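PDB 1I5P: pesticidal crystal protein Cry2Aa from Bacillus thuringiensis serovar kurstaki, which promotes colloid-osmotic lysis by binding to midgut epithelial cells of dipteran and lepidopteran larvae. Local coordinates for residues K63-L68 with S260-Q265; L267-G272 with G517-S522; E489-F494 with P626-P631; Y543-R548 with I622-T627; I557-N562 with I590-I595. One frame throughout, in Å; residues are numbered along the deposited sequence.

Contact 1 of 5, residues K63-L68 with S260-Q265; sequences KKVGSL and SLFKYQ
Val65, in the last turn of helix 53-65, pushes its two methyls against the turn that follows helix 238-259. CG2, anti to its own carbonyl carbon, reaches the Phe262 ring obliquely, 3.8 Å from Phe262 CD2, and the two side chains cross at about a right angle. CG1 goes the other way, anti to the backbone N (chi1 172°), and lies near two backbone oxygens, 3.9 Å from Leu261 O and a little farther from Tyr264 O. The first of these oxygens already has a partner: Tyr264 N donates to Leu261 O over 2.8 Å, closing the type I beta turn Leu261-Tyr264, so the valine packs on a backbone that is held in shape. That half is buried.

The Leu68 end is the looser one: Leu68 is exposed, although Gln265 beneath it is buried. Leu68 reaches across with one methyl, CD1 standing 3.4 Å from Gln265 OE1. A water lies beside this pair, 2.6 Å from Gln265 OE1 and 2.9 Å from Leu68 O, and Lys71 NZ hydrogen-bonds to Gln265 OE1.

This is packing inside the helical N-terminal domain where it gives way to the rest of the toxin. Phe262 leans on Leu185 of helix 170-193, Arg189 of that helix bonds to Phe262 O and Tyr264 O, and Tyr264 lies against Met623 and Val625 of strand 617-626.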
# COMPACT_ATOMS: atom_id res chain seq x y z
N LYS A 63 7.03 5.60 -11.14
CA LYS A 63 7.16 6.65 -12.15
C LYS A 63 7.53 6.14 -13.54
O LYS A 63 7.15 6.75 -14.54
CB LYS A 63 8.18 7.69 -11.68
CG LYS A 63 7.67 8.60 -10.57
CD LYS A 63 8.71 9.61 -10.16
CE LYS A 63 8.12 10.67 -9.25
NZ LYS A 63 7.19 11.60 -9.95
N LYS A 64 8.28 5.04 -13.60
CA LYS A 64 8.66 4.46 -14.88
C LYS A 64 7.42 3.90 -15.57
O LYS A 64 7.21 4.10 -16.77
CB LYS A 64 9.68 3.34 -14.69
CG LYS A 64 11.11 3.83 -14.51
CD LYS A 64 11.62 4.52 -15.77
CE LYS A 64 13.09 4.91 -15.64
NZ LYS A 64 13.58 5.65 -16.83
N VAL A 65 6.61 3.19 -14.80
CA VAL A 65 5.38 2.58 -15.31
C VAL A 65 4.33 3.66 -15.56
O VAL A 65 3.49 3.53 -16.46
CB VAL A 65 4.82 1.56 -14.28
CG1 VAL A 65 3.44 1.07 -14.71
CG2 VAL A 65 5.78 0.39 -14.13
N GLY A 66 4.38 4.71 -14.76
CA GLY A 66 3.42 5.79 -14.87
C GLY A 66 3.63 6.75 -16.03
O GLY A 66 2.82 7.65 -16.24
N SER A 67 4.69 6.55 -16.79
CA SER A 67 4.98 7.42 -17.93
C SER A 67 5.56 6.68 -19.13
O SER A 67 6.47 5.87 -18.99
CB SER A 67 5.94 8.52 -17.49
OG SER A 67 6.36 9.28 -18.61
N LEU A 68 5.02 6.97 -20.31
CA LEU A 68 5.47 6.31 -21.54
C LEU A 68 6.96 6.52 -21.77
O LEU A 68 7.61 5.74 -22.47
CB LEU A 68 4.68 6.84 -22.74
CG LEU A 68 4.96 6.11 -24.07
CD1 LEU A 68 4.73 4.61 -23.89
CD2 LEU A 68 4.07 6.66 -25.17
N SER A 260 3.66 -7.09 -11.83
CA SER A 260 2.56 -7.52 -12.67
C SER A 260 1.95 -6.36 -13.45
O SER A 260 0.96 -6.53 -14.16
CB SER A 260 1.48 -8.24 -11.84
OG SER A 260 0.97 -7.40 -10.82
N LEU A 261 2.54 -5.17 -13.30
CA LEU A 261 2.07 -3.99 -14.02
C LEU A 261 3.14 -3.54 -15.02
O LEU A 261 2.93 -2.61 -15.79
CB LEU A 261 1.73 -2.84 -13.06
CG LEU A 261 0.49 -3.08 -12.18
CD1 LEU A 261 0.28 -1.90 -11.26
CD2 LEU A 261 -0.74 -3.33 -13.06
N PHE A 262 4.30 -4.20 -14.99
CA PHE A 262 5.38 -3.87 -15.92
C PHE A 262 4.88 -4.06 -17.36
O PHE A 262 5.39 -3.45 -18.29
CB PHE A 262 6.60 -4.77 -15.69
CG PHE A 262 7.59 -4.25 -14.67
CD1 PHE A 262 8.79 -4.91 -14.48
CD2 PHE A 262 7.33 -3.10 -13.94
CE1 PHE A 262 9.74 -4.43 -13.57
CE2 PHE A 262 8.26 -2.61 -13.02
CZ PHE A 262 9.47 -3.28 -12.84
N LYS A 263 3.89 -4.93 -17.51
CA LYS A 263 3.31 -5.22 -18.82
C LYS A 263 2.58 -4.00 -19.38
O LYS A 263 2.16 -4.00 -20.54
CB LYS A 263 2.33 -6.40 -18.71
CG LYS A 263 1.01 -6.02 -18.04
CD LYS A 263 0.30 -7.18 -17.32
CE LYS A 263 -0.52 -8.06 -18.24
NZ LYS A 263 -1.50 -8.85 -17.43
N TYR A 264 2.40 -2.98 -18.55
CA TYR A 264 1.72 -1.76 -18.99
C TYR A 264 2.65 -0.56 -19.09
O TYR A 264 3.70 -0.51 -18.44
CB TYR A 264 0.58 -1.40 -18.02
CG TYR A 264 -0.58 -2.37 -18.02
CD1 TYR A 264 -0.79 -3.24 -16.95
CD2 TYR A 264 -1.45 -2.45 -19.12
CE1 TYR A 264 -1.83 -4.17 -16.97
CE2 TYR A 264 -2.49 -3.38 -19.15
CZ TYR A 264 -2.67 -4.24 -18.07
OH TYR A 264 -3.66 -5.19 -18.13
N GLN A 265 2.27 0.41 -19.91
CA GLN A 265 3.04 1.63 -20.09
C GLN A 265 2.09 2.80 -19.91
O GLN A 265 0.92 2.72 -20.30
CB GLN A 265 3.66 1.72 -21.48
CG GLN A 265 4.78 0.73 -21.74
CD GLN A 265 5.32 0.86 -23.15
OE1 GLN A 265 6.27 1.61 -23.40
NE2 GLN A 265 4.72 0.14 -24.08
O HOH W 1 7.36 3.02 -21.47

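Contact 2 of 5, residues L267-G272 with G517-S522; sequences LMVSSG and GNQGDS
Val269 and Gln519 meet where the segment leading from the helical domain into the beta-prism domain passes a loop of the C-terminal jelly-roll sandwich, the loop between strands 510-513 and 522-525. Val269 CG1, anti to its backbone N, touches the flat end of the glutamine, 3.6 Å from Gln519 CD. The glutamine chain bends at chi2 (-69°), which carries CD to the valine methyl.

Beside this, backbone meets backbone. Gly272 CA lies 3.3 Å from Gln519 O in a CA-H...O contact. A water bridges the two sides here, 2.5 Å from Ser271 OG and donating to Gln519 O over 2.8 Å. Gly520, next along, has backbone angles at which a CB would press on the carbonyl oxygen of the residue before it.

Farther out, several bonds set the two segments. Asn469 ND2 donates to Gly272 O, and Ser270 OG bonds to Thr495 O. In the loop, Gln519 N donates to Ser257 OG, just above the end of helix 238-259. Asn518 ND2 serves both Met620 O of strand 617-626 and Gly520 O, the latter at 3.2 Å, with the nitrogen standing above the plane of the Gly520 carbonyl.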
# COMPACT_ATOMS: atom_id res chain seq x y z
N LEU A 267 0.82 4.08 -17.15
CA LEU A 267 -0.25 3.70 -16.24
C LEU A 267 0.08 4.24 -14.86
O LEU A 267 0.98 3.75 -14.17
CB LEU A 267 -0.37 2.18 -16.16
CG LEU A 267 -1.43 1.69 -15.17
CD1 LEU A 267 -2.79 2.24 -15.59
CD2 LEU A 267 -1.45 0.18 -15.13
N MET A 268 -0.66 5.27 -14.45
CA MET A 268 -0.45 5.88 -13.15
C MET A 268 -1.15 5.04 -12.08
O MET A 268 -2.37 4.95 -12.06
CB MET A 268 -1.01 7.30 -13.13
CG MET A 268 -0.87 8.00 -11.79
SD MET A 268 -1.81 9.55 -11.68
CE MET A 268 -3.44 8.93 -11.25
N VAL A 269 -0.37 4.41 -11.21
CA VAL A 269 -0.94 3.61 -10.13
C VAL A 269 -1.37 4.65 -9.10
O VAL A 269 -0.53 5.19 -8.37
CB VAL A 269 0.12 2.67 -9.55
CG1 VAL A 269 -0.45 1.87 -8.39
CG2 VAL A 269 0.63 1.74 -10.65
N SER A 270 -2.67 4.94 -9.04
CA SER A 270 -3.19 5.96 -8.13
C SER A 270 -3.08 5.66 -6.65
O SER A 270 -3.15 6.57 -5.81
CB SER A 270 -4.65 6.27 -8.48
OG SER A 270 -5.51 5.28 -7.97
N SER A 271 -2.93 4.39 -6.30
CA SER A 271 -2.80 4.01 -4.90
C SER A 271 -2.27 2.59 -4.77
O SER A 271 -2.31 1.82 -5.73
CB SER A 271 -4.15 4.12 -4.20
OG SER A 271 -5.10 3.24 -4.79
N GLY A 272 -1.77 2.26 -3.59
CA GLY A 272 -1.24 0.93 -3.36
C GLY A 272 -1.80 0.36 -2.07
O GLY A 272 -2.83 0.81 -1.58
N GLY A 517 0.27 -8.52 -4.04
CA GLY A 517 0.83 -7.94 -5.26
C GLY A 517 -0.25 -7.33 -6.13
O GLY A 517 -0.20 -7.45 -7.35
N ASN A 518 -1.23 -6.68 -5.50
CA ASN A 518 -2.35 -6.09 -6.22
C ASN A 518 -2.54 -4.58 -5.98
O ASN A 518 -3.61 -4.04 -6.24
CB ASN A 518 -3.63 -6.83 -5.82
CG ASN A 518 -4.85 -6.40 -6.62
OD1 ASN A 518 -4.87 -6.49 -7.84
ND2 ASN A 518 -5.87 -5.92 -5.92
N GLN A 519 -1.50 -3.92 -5.48
CA GLN A 519 -1.57 -2.48 -5.18
C GLN A 519 -2.75 -2.20 -4.26
O GLN A 519 -3.46 -1.20 -4.41
CB GLN A 519 -1.71 -1.66 -6.47
CG GLN A 519 -0.55 -1.79 -7.44
CD GLN A 519 0.74 -1.15 -6.95
OE1 GLN A 519 1.76 -1.18 -7.64
NE2 GLN A 519 0.70 -0.56 -5.75
N GLY A 520 -2.96 -3.08 -3.29
CA GLY A 520 -4.06 -2.91 -2.36
C GLY A 520 -4.92 -4.15 -2.32
O GLY A 520 -4.71 -5.07 -3.10
N ASP A 521 -5.89 -4.19 -1.41
CA ASP A 521 -6.74 -5.36 -1.31
C ASP A 521 -7.82 -5.40 -2.39
O ASP A 521 -8.04 -4.41 -3.10
CB ASP A 521 -7.39 -5.44 0.08
CG ASP A 521 -6.36 -5.55 1.20
OD1 ASP A 521 -5.22 -6.01 0.91
OD2 ASP A 521 -6.68 -5.21 2.36
N SER A 522 -8.47 -6.55 -2.52
CA SER A 522 -9.51 -6.72 -3.51
C SER A 522 -10.89 -6.70 -2.87
O SER A 522 -11.03 -6.77 -1.64
CB SER A 522 -9.31 -8.03 -4.28
OG SER A 522 -9.44 -9.15 -3.43
O HOH W 2 -5.18 0.93 -3.72

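Contact 3 of 5, residues E489-F494 with P626-P631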
# COMPACT_ATOMS: atom_id res chain seq x y z
N GLU A 489 -3.97 14.75 -15.82
CA GLU A 489 -4.17 15.96 -16.59
C GLU A 489 -3.91 15.71 -18.08
O GLU A 489 -4.58 16.29 -18.93
CB GLU A 489 -3.24 17.06 -16.08
CG GLU A 489 -2.82 16.88 -14.63
CD GLU A 489 -3.30 18.01 -13.73
OE1 GLU A 489 -4.52 18.26 -13.66
OE2 GLU A 489 -2.44 18.64 -13.08
N ASP A 490 -2.94 14.85 -18.37
CA ASP A 490 -2.61 14.55 -19.76
C ASP A 490 -3.10 13.16 -20.16
O ASP A 490 -3.88 12.54 -19.43
CB ASP A 490 -1.10 14.66 -19.98
CG ASP A 490 -0.29 13.75 -19.07
OD1 ASP A 490 0.95 13.71 -19.25
OD2 ASP A 490 -0.88 13.09 -18.19
N TYR A 491 -2.66 12.67 -21.31
CA TYR A 491 -3.07 11.36 -21.79
C TYR A 491 -2.27 10.22 -21.17
O TYR A 491 -1.49 9.54 -21.84
CB TYR A 491 -2.98 11.28 -23.32
CG TYR A 491 -3.69 10.08 -23.90
CD1 TYR A 491 -4.71 9.44 -23.20
CD2 TYR A 491 -3.36 9.60 -25.17
CE1 TYR A 491 -5.39 8.36 -23.75
CE2 TYR A 491 -4.04 8.51 -25.73
CZ TYR A 491 -5.05 7.90 -25.00
OH TYR A 491 -5.75 6.83 -25.54
N THR A 492 -2.49 10.03 -19.87
CA THR A 492 -1.82 8.98 -19.12
C THR A 492 -2.88 8.04 -18.54
O THR A 492 -3.97 8.49 -18.17
CB THR A 492 -1.01 9.58 -17.95
OG1 THR A 492 -0.04 10.51 -18.46
CG2 THR A 492 -0.30 8.48 -17.16
N GLY A 493 -2.57 6.75 -18.47
CA GLY A 493 -3.51 5.80 -17.91
C GLY A 493 -3.54 5.94 -16.40
O GLY A 493 -2.71 6.64 -15.83
N PHE A 494 -4.50 5.30 -15.75
CA PHE A 494 -4.60 5.39 -14.30
C PHE A 494 -5.43 4.26 -13.71
O PHE A 494 -6.26 3.66 -14.40
CB PHE A 494 -5.21 6.74 -13.89
CG PHE A 494 -6.62 6.95 -14.36
CD1 PHE A 494 -7.69 6.83 -13.48
CD2 PHE A 494 -6.88 7.28 -15.69
CE1 PHE A 494 -9.00 7.03 -13.92
CE2 PHE A 494 -8.19 7.48 -16.14
CZ PHE A 494 -9.25 7.36 -15.25
N PRO A 626 -4.12 3.88 -22.16
CA PRO A 626 -4.25 4.55 -23.45
C PRO A 626 -4.54 3.50 -24.50
O PRO A 626 -3.88 2.45 -24.55
CB PRO A 626 -2.90 5.23 -23.61
CG PRO A 626 -2.62 5.65 -22.19
CD PRO A 626 -2.92 4.36 -21.45
N THR A 627 -5.54 3.77 -25.33
CA THR A 627 -5.98 2.84 -26.37
C THR A 627 -4.90 2.32 -27.32
O THR A 627 -5.02 1.22 -27.85
CB THR A 627 -7.11 3.47 -27.22
OG1 THR A 627 -6.58 4.54 -28.01
CG2 THR A 627 -8.19 4.03 -26.30
N ASN A 628 -3.85 3.10 -27.55
CA ASN A 628 -2.80 2.67 -28.46
C ASN A 628 -1.60 2.05 -27.76
O ASN A 628 -0.53 1.91 -28.34
CB ASN A 628 -2.35 3.86 -29.32
CG ASN A 628 -2.01 5.09 -28.49
OD1 ASN A 628 -2.34 5.16 -27.30
ND2 ASN A 628 -1.36 6.07 -29.12
N LEU A 629 -1.79 1.67 -26.50
CA LEU A 629 -0.71 1.05 -25.73
C LEU A 629 -1.14 -0.30 -25.19
O LEU A 629 -1.44 -0.44 -24.00
CB LEU A 629 -0.29 1.96 -24.57
CG LEU A 629 0.30 3.33 -24.94
CD1 LEU A 629 0.66 4.08 -23.66
CD2 LEU A 629 1.53 3.15 -25.82
N PRO A 630 -1.20 -1.32 -26.06
CA PRO A 630 -1.60 -2.64 -25.59
C PRO A 630 -0.55 -3.22 -24.64
O PRO A 630 0.62 -2.85 -24.69
CB PRO A 630 -1.71 -3.44 -26.89
CG PRO A 630 -0.65 -2.80 -27.75
CD PRO A 630 -0.91 -1.33 -27.50
N PRO A 631 -0.97 -4.13 -23.73
CA PRO A 631 -0.01 -4.72 -22.78
C PRO A 631 1.05 -5.60 -23.47
O PRO A 631 0.83 -6.13 -24.56
CB PRO A 631 -0.92 -5.52 -21.85
CG PRO A 631 -2.05 -5.93 -22.76
CD PRO A 631 -2.33 -4.63 -23.49
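Tyr491 carries this contact with its hydroxyl and one face of its ring. The backbone N-H of Thr627 donates to Tyr491 OH over 3.1 Å, rather bent at 142°. Thr627 OG1 adds a weak, long bond to the same oxygen, 3.5 Å from Tyr491 OH. A third partner lies on the neighbouring strand 541-550, where Tyr491 OH bonds to Ser542 O. The phenol oxygen thus takes up an amide hydrogen of the turn and also bonds to a carbonyl.

Pro626 CB sits over one face of the ring, 4.1 Å from the centroid of the Tyr491 ring, a CH-pi contact. The proline's CD meets the start of strand 493-496, Pro626 CD lying 3.8 Å from Gly493 N.

Each segment also satisfies polar groups of its own. Leu629 N donates to Pro626 O over 3.0 Å, closing a type I beta turn just past strand 617-626. Thr492 OG1 gives its proton to the carboxylate, 2.7 Å from Asp490 OD2, approaching from above its plane, while Thr492 O accepts from Tyr543 OH.

At this end of the C-terminal jelly roll, then, the chemistry is mixed: the proline packs on one face of a ring that also meets Tyr543 edge-to-face, and the hydroxyl beyond it ties the turn after strand 617-626 to strand 541-550.

Contact 4 of 5, residues Y543-R548 with I622-T627; sequences YNLYLR and IMFVPT
Asn544 to Leu547 pair antiparallel with Ile622 to Val625, the short axes running 149° apart, and four backbone bonds hold the ladder: Asn544 and Val625 exchange one pair, Tyr546 and Met623 the other, all close to straight. These are neighbouring strands in one sheet of the C-terminal jelly-roll sandwich.

Leu545, Leu547, Ile622 and Phe624 share the face turned to the second sheet. Leu545 CD1 lies over the Phe624 ring, 3.9 Å from its centroid; Phe494 also stacks on Phe624. Leu547 and Ile622 lie side by side, and both reach Ile607 of strand 602-610. Tyr543 CB packs 3.8 Å from Phe624 CB, with the Tyr543 ring edge near the Val625-Pro626 peptide.

Asn544, Tyr546, Met623 and Val625 occupy the other face, toward the helical domain. Met623 CG stands between its backbone N and carbonyl carbon (chi1 45°), which brings it 3.6 Å from Tyr546 CB; the chain then bends at chi2, Met623 CE lying 3.6 Å from Arg548 CB. The guanidinium itself bonds to Ser260 O and forms a salt bridge with Asp589. At the far end a water accepts from Asn544 ND2 over 3.0 Å and lies 3.1 Å from Tyr546 OH, in the plane of that ring.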
# COMPACT_ATOMS: atom_id res chain seq x y z
N TYR A 543 -9.80 5.65 -23.26
CA TYR A 543 -8.95 4.59 -22.75
C TYR A 543 -9.57 3.22 -22.92
O TYR A 543 -10.79 3.10 -23.09
CB TYR A 543 -8.68 4.77 -21.25
CG TYR A 543 -8.01 6.06 -20.82
CD1 TYR A 543 -8.76 7.21 -20.58
CD2 TYR A 543 -6.63 6.12 -20.62
CE1 TYR A 543 -8.15 8.39 -20.14
CE2 TYR A 543 -6.01 7.29 -20.19
CZ TYR A 543 -6.78 8.42 -19.95
OH TYR A 543 -6.15 9.58 -19.54
N ASN A 544 -8.73 2.20 -22.88
CA ASN A 544 -9.23 0.83 -22.92
C ASN A 544 -9.36 0.49 -21.44
O ASN A 544 -8.41 0.67 -20.67
CB ASN A 544 -8.22 -0.13 -23.56
CG ASN A 544 -8.32 -0.15 -25.07
OD1 ASN A 544 -9.41 -0.13 -25.63
ND2 ASN A 544 -7.16 -0.21 -25.73
N LEU A 545 -10.54 0.05 -21.05
CA LEU A 545 -10.77 -0.31 -19.66
C LEU A 545 -10.41 -1.77 -19.44
O LEU A 545 -10.92 -2.66 -20.14
CB LEU A 545 -12.23 -0.08 -19.28
CG LEU A 545 -12.65 -0.54 -17.88
CD1 LEU A 545 -11.94 0.28 -16.82
CD2 LEU A 545 -14.16 -0.39 -17.74
N TYR A 546 -9.53 -2.00 -18.48
CA TYR A 546 -9.11 -3.35 -18.12
C TYR A 546 -9.52 -3.59 -16.68
O TYR A 546 -9.30 -2.75 -15.81
CB TYR A 546 -7.59 -3.51 -18.23
CG TYR A 546 -7.03 -3.56 -19.63
CD1 TYR A 546 -6.78 -2.39 -20.34
CD2 TYR A 546 -6.76 -4.79 -20.25
CE1 TYR A 546 -6.25 -2.43 -21.64
CE2 TYR A 546 -6.24 -4.84 -21.55
CZ TYR A 546 -5.99 -3.66 -22.23
OH TYR A 546 -5.49 -3.71 -23.51
N LEU A 547 -10.12 -4.74 -16.42
CA LEU A 547 -10.50 -5.08 -15.06
C LEU A 547 -9.65 -6.25 -14.64
O LEU A 547 -9.67 -7.30 -15.28
CB LEU A 547 -11.98 -5.44 -14.96
CG LEU A 547 -13.00 -4.32 -15.23
CD1 LEU A 547 -14.39 -4.81 -14.90
CD2 LEU A 547 -12.66 -3.09 -14.40
N ARG A 548 -8.87 -6.06 -13.58
CA ARG A 548 -8.04 -7.13 -13.05
C ARG A 548 -8.95 -7.86 -12.09
O ARG A 548 -9.43 -7.29 -11.11
CB ARG A 548 -6.81 -6.58 -12.32
CG ARG A 548 -5.99 -7.67 -11.62
CD ARG A 548 -4.56 -7.23 -11.33
NE ARG A 548 -3.76 -7.10 -12.55
CZ ARG A 548 -2.45 -6.87 -12.57
NH1 ARG A 548 -1.77 -6.74 -11.44
NH2 ARG A 548 -1.81 -6.76 -13.73
N ILE A 622 -8.88 -1.70 -11.26
CA ILE A 622 -9.58 -1.04 -12.34
C ILE A 622 -8.52 -0.18 -13.00
O ILE A 622 -7.98 0.74 -12.38
CB ILE A 622 -10.72 -0.14 -11.80
CG1 ILE A 622 -11.72 -1.00 -11.01
CG2 ILE A 622 -11.42 0.58 -12.94
CD1 ILE A 622 -12.68 -0.18 -10.14
N MET A 623 -8.20 -0.48 -14.25
CA MET A 623 -7.18 0.31 -14.92
C MET A 623 -7.55 0.80 -16.30
O MET A 623 -8.01 0.04 -17.16
CB MET A 623 -5.87 -0.48 -15.00
CG MET A 623 -6.04 -1.90 -15.43
SD MET A 623 -5.90 -3.02 -14.03
CE MET A 623 -5.35 -4.48 -14.90
N PHE A 624 -7.34 2.10 -16.50
CA PHE A 624 -7.61 2.76 -17.77
C PHE A 624 -6.25 2.92 -18.45
O PHE A 624 -5.34 3.54 -17.91
CB PHE A 624 -8.26 4.12 -17.56
CG PHE A 624 -9.59 4.05 -16.86
CD1 PHE A 624 -9.65 3.87 -15.49
CD2 PHE A 624 -10.77 4.13 -17.59
CE1 PHE A 624 -10.88 3.78 -14.84
CE2 PHE A 624 -12.01 4.03 -16.94
CZ PHE A 624 -12.06 3.85 -15.57
N VAL A 625 -6.13 2.33 -19.64
CA VAL A 625 -4.89 2.37 -20.38
C VAL A 625 -5.09 3.05 -21.73
O VAL A 625 -6.11 2.85 -22.39
CB VAL A 625 -4.37 0.93 -20.59
CG1 VAL A 625 -3.02 0.94 -21.28
CG2 VAL A 625 -4.28 0.22 -19.23
N PRO A 626 -4.12 3.88 -22.16
CA PRO A 626 -4.25 4.55 -23.45
C PRO A 626 -4.54 3.50 -24.50
O PRO A 626 -3.88 2.45 -24.55
CB PRO A 626 -2.90 5.23 -23.61
CG PRO A 626 -2.62 5.65 -22.19
CD PRO A 626 -2.92 4.36 -21.45
N THR A 627 -5.54 3.77 -25.33
CA THR A 627 -5.98 2.84 -26.37
C THR A 627 -4.90 2.32 -27.32
O THR A 627 -5.02 1.22 -27.85
CB THR A 627 -7.11 3.47 -27.22
OG1 THR A 627 -6.58 4.54 -28.01
CG2 THR A 627 -8.19 4.03 -26.30
O HOH W 3 -4.58 -0.84 -24.30

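Contact 5 of 5, residues I557-N562 with I590-I595; sequences IRVTIN and INIGNI
Ile592 meets Val559 from a beta bulge in strand 585-597: Ile592 and Gly593 together face Leu545 of the adjoining strand, the classic form of the bulge. Ile592 has near-helical backbone angles, and Gly593 sits at phi 145°, psi 180°, a region that residues with a side chain seldom enter. The isoleucine still points across the gap, and its CG2, anti to the backbone N, comes 3.7 Å from Val559 CG2 and almost as near to Val559 CB.

The two strands run 18° from parallel and about 9.0 Å apart at their axes, too far for backbone pairing; they belong to the two facing sheets of the C-terminal jelly-roll sandwich, and isoleucine and valine side chains fill the space between. Past the bulge, Ile561 and Ile595 meet crosswise, methyl to methyl, with Ile561 CG2 3.8 Å from Ile595 CG2. Ile557 CD1 makes a looser approach at the other end, 4.5 Å from Ile590 CG1.

Leu605 of strand 602-610 and Leu545 also touch Val559, while Tyr566 packs against Ile592. Where strand 555-561 ends, Asn562 turns its amide oxygen toward the facing strand: Asn562 OD1 accepts from Val596 N and lies 3.9 Å from Ile595 CB.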
# COMPACT_ATOMS: atom_id res chain seq x y z
N ILE A 557 -19.42 -10.38 -16.24
CA ILE A 557 -19.20 -8.98 -15.92
C ILE A 557 -19.97 -8.06 -16.85
O ILE A 557 -19.91 -8.19 -18.07
CB ILE A 557 -17.70 -8.61 -16.02
CG1 ILE A 557 -16.86 -9.55 -15.15
CG2 ILE A 557 -17.48 -7.18 -15.55
CD1 ILE A 557 -15.37 -9.33 -15.28
N ARG A 558 -20.72 -7.13 -16.25
CA ARG A 558 -21.49 -6.15 -17.02
C ARG A 558 -21.05 -4.76 -16.59
O ARG A 558 -21.30 -4.32 -15.47
CB ARG A 558 -22.99 -6.33 -16.77
CG ARG A 558 -23.59 -7.56 -17.46
CD ARG A 558 -25.08 -7.69 -17.17
NE ARG A 558 -25.71 -8.73 -17.99
CZ ARG A 558 -25.53 -10.04 -17.83
NH1 ARG A 558 -24.72 -10.49 -16.88
NH2 ARG A 558 -26.15 -10.89 -18.63
N VAL A 559 -20.38 -4.07 -17.50
CA VAL A 559 -19.88 -2.73 -17.23
C VAL A 559 -20.72 -1.69 -17.96
O VAL A 559 -20.95 -1.79 -19.16
CB VAL A 559 -18.41 -2.58 -17.67
CG1 VAL A 559 -17.91 -1.18 -17.38
CG2 VAL A 559 -17.55 -3.62 -16.96
N THR A 560 -21.19 -0.70 -17.21
CA THR A 560 -21.99 0.36 -17.79
C THR A 560 -21.29 1.69 -17.57
O THR A 560 -21.03 2.09 -16.43
CB THR A 560 -23.40 0.40 -17.16
OG1 THR A 560 -24.01 -0.89 -17.29
CG2 THR A 560 -24.27 1.43 -17.87
N ILE A 561 -20.99 2.35 -18.68
CA ILE A 561 -20.31 3.64 -18.65
C ILE A 561 -20.54 4.32 -20.00
O ILE A 561 -20.53 3.67 -21.04
CB ILE A 561 -18.80 3.45 -18.39
CG1 ILE A 561 -18.10 4.80 -18.31
CG2 ILE A 561 -18.18 2.56 -19.48
CD1 ILE A 561 -16.67 4.70 -17.80
N ASN A 562 -20.77 5.64 -19.98
CA ASN A 562 -21.01 6.39 -21.21
C ASN A 562 -22.27 5.89 -21.91
O ASN A 562 -22.38 5.97 -23.13
CB ASN A 562 -19.82 6.23 -22.17
CG ASN A 562 -18.52 6.75 -21.60
OD1 ASN A 562 -17.44 6.24 -21.92
ND2 ASN A 562 -18.60 7.79 -20.78
N ILE A 590 -9.00 -8.42 -17.76
CA ILE A 590 -10.06 -8.51 -18.75
C ILE A 590 -10.22 -7.21 -19.51
O ILE A 590 -10.46 -6.15 -18.91
CB ILE A 590 -11.42 -8.83 -18.10
CG1 ILE A 590 -11.27 -9.91 -17.03
CG2 ILE A 590 -12.41 -9.24 -19.18
CD1 ILE A 590 -10.77 -11.25 -17.55
N ASN A 591 -10.07 -7.27 -20.83
CA ASN A 591 -10.22 -6.09 -21.67
C ASN A 591 -11.72 -5.88 -21.86
O ASN A 591 -12.38 -6.62 -22.59
CB ASN A 591 -9.52 -6.31 -23.01
CG ASN A 591 -9.47 -5.05 -23.88
OD1 ASN A 591 -8.71 -4.98 -24.85
ND2 ASN A 591 -10.29 -4.07 -23.54
N ILE A 592 -12.26 -4.87 -21.19
CA ILE A 592 -13.68 -4.56 -21.28
C ILE A 592 -14.02 -3.81 -22.56
O ILE A 592 -15.02 -4.09 -23.21
CB ILE A 592 -14.15 -3.71 -20.08
CG1 ILE A 592 -13.80 -4.43 -18.77
CG2 ILE A 592 -15.64 -3.47 -20.16
CD1 ILE A 592 -14.37 -5.83 -18.66
N GLY A 593 -13.18 -2.85 -22.91
CA GLY A 593 -13.43 -2.08 -24.12
C GLY A 593 -13.01 -0.64 -23.99
O GLY A 593 -12.51 -0.20 -22.95
N ASN A 594 -13.21 0.11 -25.07
CA ASN A 594 -12.86 1.52 -25.12
C ASN A 594 -13.89 2.39 -24.42
O ASN A 594 -15.09 2.22 -24.61
CB ASN A 594 -12.70 1.95 -26.58
CG ASN A 594 -12.42 3.43 -26.71
OD1 ASN A 594 -13.34 4.25 -26.74
ND2 ASN A 594 -11.14 3.79 -26.78
N ILE A 595 -13.42 3.32 -23.60
CA ILE A 595 -14.31 4.21 -22.88
C ILE A 595 -13.78 5.64 -22.96
O ILE A 595 -12.60 5.86 -23.22
CB ILE A 595 -14.46 3.79 -21.39
CG1 ILE A 595 -13.18 4.06 -20.61
CG2 ILE A 595 -14.84 2.32 -21.30
CD1 ILE A 595 -13.12 5.45 -19.98

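Overall arrangement
Contact 1 comes first along the chain and closes before the others open; it lies in the helical domain. Contact 2, 12 Å away between centres, follows where that domain's last loop leads on, and Val65 O probably bonds to Leu267 N between them. Strand 267-268 pairs with 493-496, which pairs with 617-626, so contacts 2, 3 and 4 all reach one sheet. The segments of contacts 2 and 3 alternate along the chain. Contacts 3 and 4, 8 Å apart, share Pro626 and Thr627. Contact 5 is nested within the loops closed by both and joins this sheet to the facing one. The series thus ties the helical domain to the C-terminal sandwich.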